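Local structure of FYVE, RhoGEF and PH domain-containing protein 5 (Homo sapiens, 3MPX) at residues Tyr37-Gln42 / Ile82-Gln87; Phe110-Glu114 / Gly199-Ile204; Leu167-Gln171 / Met215-Leu221; Phe174-Val178 / Leu221-His226. The protein activates the small GTPase CDC42 by promoting exchange of bound GDP for GTP, here represented by its catalytic DH domain and first PH domain. One frame throughout, in Å; residues are numbered along the deposited sequence.

Contact 1: Tyr37-Gln42 / Ile82-Gln87; sequences YVEMLQ and IHDLHQ
Tyr37-Gln42 and Ile82-Gln87 run nearly antiparallel, their short axes 9.4 Å apart at 155°, with Leu41 facing His83 and Val38 facing Gln87. They belong to helices 21-59 and 66-98 of the DH domain, the elongated all-helical bundle of Dbl-family exchange factors, and aromatic and aliphatic groups carry the packing between them. Tyr37 and His86 form a T-shaped pair: the planes are 83° apart, and the edge of the tyrosine points into one imidazole face, with Tyr37 CE2 over the ring centre and 3.4 Å from His86 ND1. Swinging CG anti to the backbone N (chi1 -177°) carries the phenol across to this face. The phenol OH bonds the carbonyl oxygen of Val169 on helix 162-184; His86 ND1 is held by Glu34, from helix 21-59 itself, and NE2 by His120 of helix 117-138, so the imidazole is gripped at both nitrogens and its rotation is probably fixed. Beside this pair, Leu41 directs CD1 into the angle between Ile82 and His86, meeting Ile82 CG2 at 3.8 Å; the two aliphatic side chains cross at about a right angle. Val38 fills the next position with CG2 against the backbone of His86, 3.5 Å from its O atom. Toward the more exposed margin, the CA of Gln42 sits over the face of His83 in a CH-pi contact, 4.1 Å from the ring centroid. The Gln42 amide stands almost perpendicular to that imidazole, with NE2 3.2 Å from His83 NE2 but badly angled for a hydrogen bond.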
# COMPACT_ATOMS: atom_id res chain seq x y z
N TYR A 37 -2.91 8.62 10.06
CA TYR A 37 -3.94 8.35 9.07
C TYR A 37 -5.16 9.24 9.27
O TYR A 37 -5.73 9.73 8.29
CB TYR A 37 -4.34 6.87 9.12
CG TYR A 37 -5.35 6.46 8.08
CD1 TYR A 37 -5.03 6.50 6.72
CD2 TYR A 37 -6.62 6.01 8.44
CE1 TYR A 37 -5.96 6.11 5.75
CE2 TYR A 37 -7.55 5.60 7.49
CZ TYR A 37 -7.21 5.65 6.14
OH TYR A 37 -8.10 5.22 5.19
N VAL A 38 -5.55 9.45 10.55
CA VAL A 38 -6.69 10.28 10.96
C VAL A 38 -6.36 11.76 10.67
O VAL A 38 -7.23 12.49 10.18
CB VAL A 38 -7.08 9.98 12.42
CG1 VAL A 38 -8.05 11.02 12.96
CG2 VAL A 38 -7.67 8.59 12.53
N GLU A 39 -5.10 12.16 10.89
CA GLU A 39 -4.56 13.49 10.59
C GLU A 39 -4.65 13.70 9.06
O GLU A 39 -5.03 14.78 8.59
CB GLU A 39 -3.09 13.55 11.07
CG GLU A 39 -2.27 14.77 10.62
CD GLU A 39 -2.32 16.01 11.49
OE1 GLU A 39 -1.63 16.99 11.13
OE2 GLU A 39 -3.04 16.02 12.52
N MSE A 40 -4.32 12.66 8.29
CA MSE A 40 -4.36 12.68 6.84
C MSE A 40 -5.78 12.75 6.34
O MSE A 40 -6.05 13.51 5.40
CB MSE A 40 -3.62 11.46 6.29
CG MSE A 40 -3.43 11.49 4.78
SE MSE A 40 -4.98 10.73 3.86
CE MSE A 40 -4.47 8.86 3.93
N LEU A 41 -6.71 11.98 6.94
CA LEU A 41 -8.10 11.99 6.50
C LEU A 41 -8.77 13.32 6.79
O LEU A 41 -9.66 13.72 6.04
CB LEU A 41 -8.94 10.84 7.09
CG LEU A 41 -8.61 9.41 6.68
CD1 LEU A 41 -9.45 8.47 7.46
CD2 LEU A 41 -8.84 9.17 5.21
N GLN A 42 -8.33 13.99 7.87
CA GLN A 42 -8.77 15.29 8.37
C GLN A 42 -8.55 16.33 7.27
O GLN A 42 -9.52 16.86 6.74
CB GLN A 42 -7.97 15.66 9.64
CG GLN A 42 -8.46 16.88 10.41
CD GLN A 42 -9.47 16.53 11.48
OE1 GLN A 42 -10.50 17.21 11.64
NE2 GLN A 42 -9.20 15.47 12.24
N ILE A 82 -15.61 7.93 6.15
CA ILE A 82 -14.37 7.20 6.43
C ILE A 82 -13.62 7.92 7.54
O ILE A 82 -13.24 7.28 8.51
CB ILE A 82 -13.50 6.95 5.17
CG1 ILE A 82 -14.18 5.92 4.24
CG2 ILE A 82 -12.07 6.48 5.53
CD1 ILE A 82 -13.96 6.16 2.71
N HIS A 83 -13.49 9.25 7.44
CA HIS A 83 -12.85 10.07 8.47
C HIS A 83 -13.43 9.78 9.88
O HIS A 83 -12.67 9.56 10.83
CB HIS A 83 -12.95 11.56 8.11
CG HIS A 83 -12.34 12.47 9.13
ND1 HIS A 83 -13.00 13.61 9.56
CD2 HIS A 83 -11.17 12.36 9.80
CE1 HIS A 83 -12.21 14.16 10.46
NE2 HIS A 83 -11.10 13.45 10.65
N ASP A 84 -14.78 9.74 9.99
CA ASP A 84 -15.51 9.51 11.21
C ASP A 84 -15.25 8.11 11.73
O ASP A 84 -15.08 7.94 12.95
CB ASP A 84 -17.01 9.76 11.01
CG ASP A 84 -17.41 11.21 10.75
OD1 ASP A 84 -16.62 12.13 11.11
OD2 ASP A 84 -18.53 11.44 10.22
N LEU A 85 -15.18 7.12 10.81
CA LEU A 85 -14.93 5.72 11.14
C LEU A 85 -13.59 5.58 11.84
O LEU A 85 -13.52 4.96 12.91
CB LEU A 85 -15.02 4.81 9.90
CG LEU A 85 -14.23 3.48 9.89
CD1 LEU A 85 -14.86 2.43 10.79
CD2 LEU A 85 -14.06 2.95 8.49
N HIS A 86 -12.54 6.19 11.27
CA HIS A 86 -11.18 6.13 11.76
C HIS A 86 -10.96 7.03 12.97
O HIS A 86 -10.21 6.64 13.88
CB HIS A 86 -10.19 6.37 10.62
CG HIS A 86 -10.23 5.25 9.63
ND1 HIS A 86 -9.53 4.08 9.83
CD2 HIS A 86 -11.00 5.11 8.52
CE1 HIS A 86 -9.83 3.30 8.80
NE2 HIS A 86 -10.72 3.87 8.00
N GLN A 87 -11.70 8.17 13.06
CA GLN A 87 -11.65 9.01 14.26
C GLN A 87 -12.07 8.14 15.48
O GLN A 87 -11.38 8.17 16.50
CB GLN A 87 -12.57 10.23 14.12
CG GLN A 87 -11.85 11.47 13.63
CD GLN A 87 -12.77 12.66 13.46
OE1 GLN A 87 -13.83 12.60 12.82
NE2 GLN A 87 -12.34 13.80 13.98

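Contact 2: Phe110-Glu114 / Gly199-Ile204; sequences FLARE and GALSLI
Leu203 has the most surface buried by this contact, followed by Phe110 and Leu111, and it illustrates how one branched side chain can pack against a turn of backbone. With CG set anti to its own backbone N (chi1 -176°), Leu203 extends CD1 from helix 192-214 toward the chain that follows Phe110. That methyl lies 3.9 Å from Phe110 O and equally close to Leu111 CA. Further along the turn, Glu114 brings its CB to 4.0 Å from Leu203 CD1, so the aliphatic base of the glutamate, not its carboxylate, does the touching. Phe110 meets the helix through two different parts. Its CB rests on Ala200 CB at 3.8 Å, while ring atom CD1 approaches Ile204 CD1 obliquely, at 4.0 Å. The contact thus joins the weakly bonded end of the short helix 108-111 and the turn after it, in the connection between two long helices of the DH bundle, to helix 192-214. Phe117 of helix 117-138 packs on both Phe110 and Leu203, and Tyr176 meets the Phe110 ring edge-to-face. Leu111 completes the interface nearer the surface: its CD2 presses on the peptide between Gly199 and Ala200, 3.5 Å from Gly199 C, at a residue that has no side chain to intervene. The carbonyl of Gly199 is gripped twice within its own helix, by the backbone N of Leu203 and by Ser202 OG at 3.0 Å, the two donors approaching from the same face of the carbonyl plane.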
# COMPACT_ATOMS: atom_id res chain seq x y z
N PHE A 110 -12.10 -3.73 15.29
CA PHE A 110 -12.40 -3.84 13.87
C PHE A 110 -13.76 -4.54 13.65
O PHE A 110 -14.59 -4.02 12.90
CB PHE A 110 -11.26 -4.52 13.10
CG PHE A 110 -9.94 -3.79 13.21
CD1 PHE A 110 -9.57 -2.84 12.26
CD2 PHE A 110 -9.05 -4.06 14.25
CE1 PHE A 110 -8.34 -2.18 12.35
CE2 PHE A 110 -7.81 -3.40 14.33
CZ PHE A 110 -7.48 -2.45 13.39
N LEU A 111 -13.98 -5.67 14.32
CA LEU A 111 -15.20 -6.49 14.31
C LEU A 111 -16.46 -5.68 14.60
O LEU A 111 -17.52 -5.91 13.99
CB LEU A 111 -15.10 -7.58 15.40
CG LEU A 111 -14.03 -8.65 15.29
CD1 LEU A 111 -14.09 -9.53 16.51
CD2 LEU A 111 -14.21 -9.51 14.04
N ALA A 112 -16.36 -4.77 15.57
CA ALA A 112 -17.46 -3.92 16.01
C ALA A 112 -17.91 -2.95 14.89
O ALA A 112 -19.05 -2.46 14.91
CB ALA A 112 -17.02 -3.12 17.23
N ARG A 113 -17.01 -2.70 13.91
CA ARG A 113 -17.15 -1.75 12.83
C ARG A 113 -17.29 -2.43 11.44
O ARG A 113 -16.59 -2.07 10.49
CB ARG A 113 -15.96 -0.77 12.88
CG ARG A 113 -16.07 0.19 14.05
CD ARG A 113 -14.75 0.61 14.64
NE ARG A 113 -14.90 1.62 15.70
CZ ARG A 113 -15.00 1.34 17.00
NH1 ARG A 113 -15.14 2.32 17.88
NH2 ARG A 113 -14.97 0.09 17.42
N GLU A 114 -18.24 -3.36 11.30
CA GLU A 114 -18.48 -3.99 10.00
C GLU A 114 -19.09 -2.97 9.03
O GLU A 114 -18.58 -2.81 7.93
CB GLU A 114 -19.36 -5.24 10.16
CG GLU A 114 -19.36 -6.14 8.93
CD GLU A 114 -20.14 -7.42 9.11
OE1 GLU A 114 -21.39 -7.38 9.07
OE2 GLU A 114 -19.49 -8.48 9.32
N GLY A 199 -11.05 -12.96 12.59
CA GLY A 199 -12.32 -12.37 12.22
C GLY A 199 -12.17 -10.99 11.62
O GLY A 199 -12.80 -10.68 10.61
N ALA A 200 -11.30 -10.15 12.24
CA ALA A 200 -10.94 -8.81 11.77
C ALA A 200 -10.16 -8.92 10.46
O ALA A 200 -10.27 -8.06 9.59
CB ALA A 200 -10.08 -8.09 12.80
N LEU A 201 -9.42 -10.02 10.30
CA LEU A 201 -8.65 -10.22 9.09
C LEU A 201 -9.52 -10.59 7.92
O LEU A 201 -9.24 -10.17 6.79
CB LEU A 201 -7.52 -11.24 9.28
CG LEU A 201 -6.21 -10.62 9.77
CD1 LEU A 201 -5.26 -11.68 10.31
CD2 LEU A 201 -5.59 -9.78 8.69
N SER A 202 -10.57 -11.37 8.18
CA SER A 202 -11.48 -11.80 7.12
C SER A 202 -12.44 -10.66 6.75
O SER A 202 -12.77 -10.49 5.57
CB SER A 202 -12.21 -13.08 7.53
OG SER A 202 -13.23 -12.80 8.46
N LEU A 203 -12.81 -9.84 7.77
CA LEU A 203 -13.67 -8.67 7.63
C LEU A 203 -12.99 -7.67 6.69
O LEU A 203 -13.65 -7.15 5.79
CB LEU A 203 -13.95 -8.04 9.04
CG LEU A 203 -14.92 -6.84 9.14
CD1 LEU A 203 -15.66 -6.84 10.47
CD2 LEU A 203 -14.17 -5.51 9.05
N ILE A 204 -11.69 -7.42 6.87
CA ILE A 204 -10.92 -6.48 6.04
C ILE A 204 -10.66 -7.09 4.68
O ILE A 204 -10.64 -6.35 3.70
CB ILE A 204 -9.60 -6.04 6.76
CG1 ILE A 204 -9.90 -5.10 7.94
CG2 ILE A 204 -8.59 -5.39 5.80
CD1 ILE A 204 -8.85 -5.18 9.04

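Contact 3: Leu167-Gln171 / Met215-Leu221; sequences LRVVQ and MEQGENL
Leu221 CD2 pushes in among the backbone atoms of Leu167-Gln171, coming 3.5 Å from Leu167 O and 3.8 Å from Gln171 N. Helix 218-230, which precedes the strands of the PH domain, is met here by helix 162-184 of the DH bundle, which also packs on the turn after helix 192-214. The other branch of Leu221 lies against the aliphatic part of Gln171, with Leu221 CD1 3.8 Å from Gln171 CB and the two side chains crossing at about a right angle. One leucine therefore straddles a backbone turn and a neighbouring side chain, its CG thrown across the gap by a chi1 of -177°. Next to it, Leu167 sends CD2 between Met215 and Gln217. Met215, present as selenomethionine, has a bend at its last torsion (chi3 58°), which separates the duties of its end: the selenium meets Val170 CG1 tip to tip, whereas CE turns to Leu167 CD2. Gln217 contributes its CB, so among the side chains it is mainly carbon and selenium that meet.

Further out, Phe127 of helix 117-138 touches both Val170 and Met215, backing this pair from the bundle side, while Leu238 of the following loop packs on Gln171 and Leu221. The turn itself is tied down where the backbone N of Glu216 binds Asp128 OD2. At the start of helix 218-230, Leu221 N donates to Gln217 O at 2.8 Å.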
# COMPACT_ATOMS: atom_id res chain seq x y z
N LEU A 167 -5.13 6.99 -3.15
CA LEU A 167 -4.75 5.59 -2.98
C LEU A 167 -4.37 5.41 -1.51
O LEU A 167 -4.61 4.35 -0.93
CB LEU A 167 -3.51 5.24 -3.84
CG LEU A 167 -3.60 5.32 -5.36
CD1 LEU A 167 -2.22 5.20 -5.97
CD2 LEU A 167 -4.46 4.22 -5.94
N ARG A 168 -3.80 6.49 -0.90
CA ARG A 168 -3.36 6.57 0.49
C ARG A 168 -4.52 6.27 1.47
O ARG A 168 -4.27 5.71 2.54
CB ARG A 168 -2.71 7.94 0.78
CG ARG A 168 -1.20 7.96 0.58
CD ARG A 168 -0.67 9.37 0.50
NE ARG A 168 0.11 9.59 -0.72
CZ ARG A 168 0.62 10.77 -1.09
NH1 ARG A 168 0.44 11.85 -0.33
NH2 ARG A 168 1.32 10.87 -2.21
N VAL A 169 -5.77 6.57 1.08
CA VAL A 169 -6.99 6.24 1.83
C VAL A 169 -7.16 4.71 1.84
O VAL A 169 -7.18 4.12 2.92
CB VAL A 169 -8.23 6.99 1.24
CG1 VAL A 169 -9.56 6.43 1.75
CG2 VAL A 169 -8.13 8.49 1.51
N VAL A 170 -7.23 4.07 0.65
CA VAL A 170 -7.43 2.63 0.41
C VAL A 170 -6.22 1.78 0.89
O VAL A 170 -6.36 0.58 1.11
CB VAL A 170 -7.70 2.43 -1.11
CG1 VAL A 170 -8.03 0.98 -1.47
CG2 VAL A 170 -8.78 3.37 -1.62
N GLN A 171 -5.05 2.39 0.99
CA GLN A 171 -3.82 1.71 1.38
C GLN A 171 -3.84 1.26 2.88
O GLN A 171 -3.29 0.20 3.20
CB GLN A 171 -2.63 2.63 1.03
CG GLN A 171 -1.32 2.35 1.73
CD GLN A 171 -0.35 3.45 1.43
OE1 GLN A 171 0.48 3.32 0.54
NE2 GLN A 171 -0.45 4.57 2.14
N MSE A 215 -10.49 -1.75 -8.78
CA MSE A 215 -9.53 -0.66 -8.91
C MSE A 215 -8.38 -1.10 -9.77
O MSE A 215 -7.76 -2.15 -9.49
CB MSE A 215 -8.99 -0.25 -7.54
CG MSE A 215 -9.86 0.71 -6.79
SE MSE A 215 -9.03 1.17 -5.06
CE MSE A 215 -7.29 1.90 -5.67
N GLU A 216 -8.05 -0.31 -10.80
CA GLU A 216 -6.93 -0.63 -11.68
C GLU A 216 -5.56 -0.63 -10.90
O GLU A 216 -4.63 -1.33 -11.30
CB GLU A 216 -6.91 0.31 -12.90
N GLN A 217 -5.50 0.08 -9.76
CA GLN A 217 -4.28 0.18 -8.96
C GLN A 217 -4.31 -0.66 -7.65
O GLN A 217 -3.31 -0.68 -6.91
CB GLN A 217 -4.00 1.66 -8.65
CG GLN A 217 -3.40 2.46 -9.83
CD GLN A 217 -2.04 1.96 -10.30
OE1 GLN A 217 -1.82 1.70 -11.49
NE2 GLN A 217 -1.09 1.81 -9.37
N GLY A 218 -5.42 -1.36 -7.40
CA GLY A 218 -5.62 -2.19 -6.22
C GLY A 218 -4.62 -3.32 -6.03
O GLY A 218 -4.07 -3.48 -4.94
N GLU A 219 -4.38 -4.13 -7.10
CA GLU A 219 -3.44 -5.27 -7.04
C GLU A 219 -2.02 -4.78 -6.79
O GLU A 219 -1.34 -5.32 -5.93
CB GLU A 219 -3.51 -6.15 -8.30
N ASN A 220 -1.63 -3.70 -7.49
CA ASN A 220 -0.31 -3.07 -7.32
C ASN A 220 -0.13 -2.44 -5.94
O ASN A 220 0.94 -2.60 -5.34
CB ASN A 220 -0.03 -2.04 -8.41
CG ASN A 220 1.45 -1.91 -8.63
OD1 ASN A 220 2.10 -2.81 -9.16
ND2 ASN A 220 2.03 -0.83 -8.12
N LEU A 221 -1.18 -1.73 -5.44
CA LEU A 221 -1.17 -1.10 -4.12
C LEU A 221 -0.91 -2.16 -3.06
O LEU A 221 -0.11 -1.93 -2.15
CB LEU A 221 -2.50 -0.34 -3.83
CG LEU A 221 -2.59 0.43 -2.49
CD1 LEU A 221 -1.41 1.39 -2.31
CD2 LEU A 221 -3.89 1.21 -2.38

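Contact 4: Phe174-Val178 / Leu221-His226; sequences FQYQV and LQKLVH
The linker helix 218-230, which leads from the DH bundle toward the PH domain, lies along helix 162-184 in this contact, and the ring of Phe174 is wedged into its surface. Gln222 supplies the cover for that ring: its CB stands over one face in a CH-pi contact, 4.0 Å from the centroid and displaced toward the rim. Leu221 meets the same ring from a different direction, at the edge, where its CD2 is 3.7 Å from Phe174 CE2. The root of the phenylalanine is used as well, since Phe174 CB lies 3.7 Å from Val225 CG1. Thr208 of helix 192-214 also touches Phe174, so the aromatic group sits where three helices converge. The two short segments cross at -40°, with approximately the same chain direction and axes 9.7 Å apart, a largely apolar seam, edged by polar side chains, by which the DH domain holds the helix connecting it to its PH partner. Val225 continues this seam from Phe174 to Val178, and Val225 CG1 is 4.2 Å from Val178 CG1. That same methyl of Val178 stands over one face of the His226 imidazole and comes 3.3 Å from His226 ND1. Its chi1 of -50° places CG1 beside the backbone N, on the side facing the histidine. At the more open margin, the amide planes of Gln177 and Gln222 are nearly parallel, 11° apart, but Gln177 NE2 remains 3.8 Å from Gln222 OE1. Gln177 has its polar partner elsewhere: its OE1 is hydrogen-bonded to Thr208 OG1 of helix 192-214.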
# COMPACT_ATOMS: atom_id res chain seq x y z
N PHE A 174 -4.69 -2.43 3.47
CA PHE A 174 -3.61 -3.42 3.26
C PHE A 174 -2.61 -3.41 4.46
O PHE A 174 -2.03 -4.44 4.80
CB PHE A 174 -2.92 -3.20 1.90
CG PHE A 174 -3.86 -3.24 0.71
CD1 PHE A 174 -4.45 -4.44 0.31
CD2 PHE A 174 -4.13 -2.09 -0.02
CE1 PHE A 174 -5.33 -4.47 -0.79
CE2 PHE A 174 -5.02 -2.13 -1.12
CZ PHE A 174 -5.61 -3.32 -1.49
N GLN A 175 -2.50 -2.25 5.14
CA GLN A 175 -1.70 -2.04 6.34
C GLN A 175 -2.29 -2.80 7.52
O GLN A 175 -1.55 -3.48 8.23
CB GLN A 175 -1.56 -0.54 6.63
CG GLN A 175 -0.49 0.15 5.76
CD GLN A 175 -0.52 1.66 5.84
OE1 GLN A 175 -1.14 2.27 6.72
NE2 GLN A 175 0.15 2.32 4.91
N TYR A 176 -3.64 -2.75 7.71
CA TYR A 176 -4.29 -3.51 8.79
C TYR A 176 -4.00 -5.01 8.58
O TYR A 176 -3.58 -5.67 9.52
CB TYR A 176 -5.80 -3.28 8.80
CG TYR A 176 -6.29 -1.90 9.19
CD1 TYR A 176 -5.64 -1.16 10.18
CD2 TYR A 176 -7.49 -1.40 8.69
CE1 TYR A 176 -6.12 0.09 10.57
CE2 TYR A 176 -7.97 -0.15 9.08
CZ TYR A 176 -7.27 0.60 10.01
OH TYR A 176 -7.75 1.83 10.37
N GLN A 177 -4.14 -5.51 7.33
CA GLN A 177 -3.83 -6.87 6.93
C GLN A 177 -2.41 -7.27 7.32
O GLN A 177 -2.25 -8.26 8.01
CB GLN A 177 -4.02 -7.03 5.42
CG GLN A 177 -5.48 -7.23 5.04
CD GLN A 177 -5.73 -7.41 3.56
OE1 GLN A 177 -6.75 -7.99 3.17
NE2 GLN A 177 -4.85 -6.89 2.69
N VAL A 178 -1.39 -6.46 6.96
CA VAL A 178 0.00 -6.80 7.31
C VAL A 178 0.24 -6.71 8.84
O VAL A 178 0.84 -7.62 9.40
CB VAL A 178 1.13 -6.09 6.49
CG1 VAL A 178 0.89 -6.19 5.00
CG2 VAL A 178 1.32 -4.63 6.90
N LEU A 221 -1.18 -1.73 -5.44
CA LEU A 221 -1.17 -1.10 -4.12
C LEU A 221 -0.91 -2.16 -3.06
O LEU A 221 -0.11 -1.93 -2.15
CB LEU A 221 -2.50 -0.34 -3.83
CG LEU A 221 -2.59 0.43 -2.49
CD1 LEU A 221 -1.41 1.39 -2.31
CD2 LEU A 221 -3.89 1.21 -2.38
N GLN A 222 -1.53 -3.34 -3.22
CA GLN A 222 -1.34 -4.47 -2.32
C GLN A 222 0.10 -4.97 -2.39
O GLN A 222 0.74 -5.05 -1.34
CB GLN A 222 -2.35 -5.60 -2.63
CG GLN A 222 -2.08 -6.90 -1.87
CD GLN A 222 -3.28 -7.79 -1.83
OE1 GLN A 222 -3.87 -8.05 -0.77
NE2 GLN A 222 -3.65 -8.31 -2.97
N LYS A 223 0.63 -5.28 -3.61
CA LYS A 223 2.01 -5.76 -3.77
C LYS A 223 3.00 -4.87 -3.03
O LYS A 223 3.75 -5.37 -2.20
CB LYS A 223 2.42 -5.91 -5.25
CG LYS A 223 1.90 -7.18 -5.91
CD LYS A 223 2.06 -7.16 -7.44
CE LYS A 223 0.92 -6.50 -8.20
NZ LYS A 223 1.36 -5.98 -9.52
N LEU A 224 2.91 -3.53 -3.26
CA LEU A 224 3.81 -2.54 -2.67
C LEU A 224 3.65 -2.43 -1.16
O LEU A 224 4.66 -2.20 -0.47
CB LEU A 224 3.70 -1.17 -3.35
CG LEU A 224 3.81 -1.12 -4.92
CD1 LEU A 224 3.89 0.33 -5.43
CD2 LEU A 224 4.98 -1.97 -5.48
N VAL A 225 2.42 -2.65 -0.62
CA VAL A 225 2.23 -2.59 0.84
C VAL A 225 2.90 -3.82 1.49
O VAL A 225 3.63 -3.67 2.49
CB VAL A 225 0.77 -2.36 1.30
CG1 VAL A 225 0.62 -2.58 2.81
CG2 VAL A 225 0.28 -0.95 0.94
N HIS A 226 2.72 -5.02 0.89
CA HIS A 226 3.32 -6.24 1.40
C HIS A 226 4.86 -6.26 1.23
O HIS A 226 5.55 -6.73 2.15
CB HIS A 226 2.66 -7.47 0.79
CG HIS A 226 1.28 -7.70 1.33
ND1 HIS A 226 1.08 -8.37 2.52
CD2 HIS A 226 0.08 -7.34 0.82
CE1 HIS A 226 -0.24 -8.39 2.71
NE2 HIS A 226 -0.88 -7.78 1.71

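Overall arrangement
Contacts 1 and 2 lie within the DH bundle, whereas contacts 3 and 4 both join helix 162-184 to the linker helix 218-230 and share Leu221. Contacts 1 and 3 are the more buried, yet their chemistry differs: contact 1 builds a histidine into a polar network, while contact 3 is largely aliphatic, with selenium among its touching atoms. Contacts 2 and 4 are only partly buried, and each sets a phenylalanine against a helix. Tyr176, in the 174-178 segment, packs on Phe110 and Ile204 of contact 2 and approaches His86 of contact 1. Contacts 1 and 3 also meet through Leu41 on Val169.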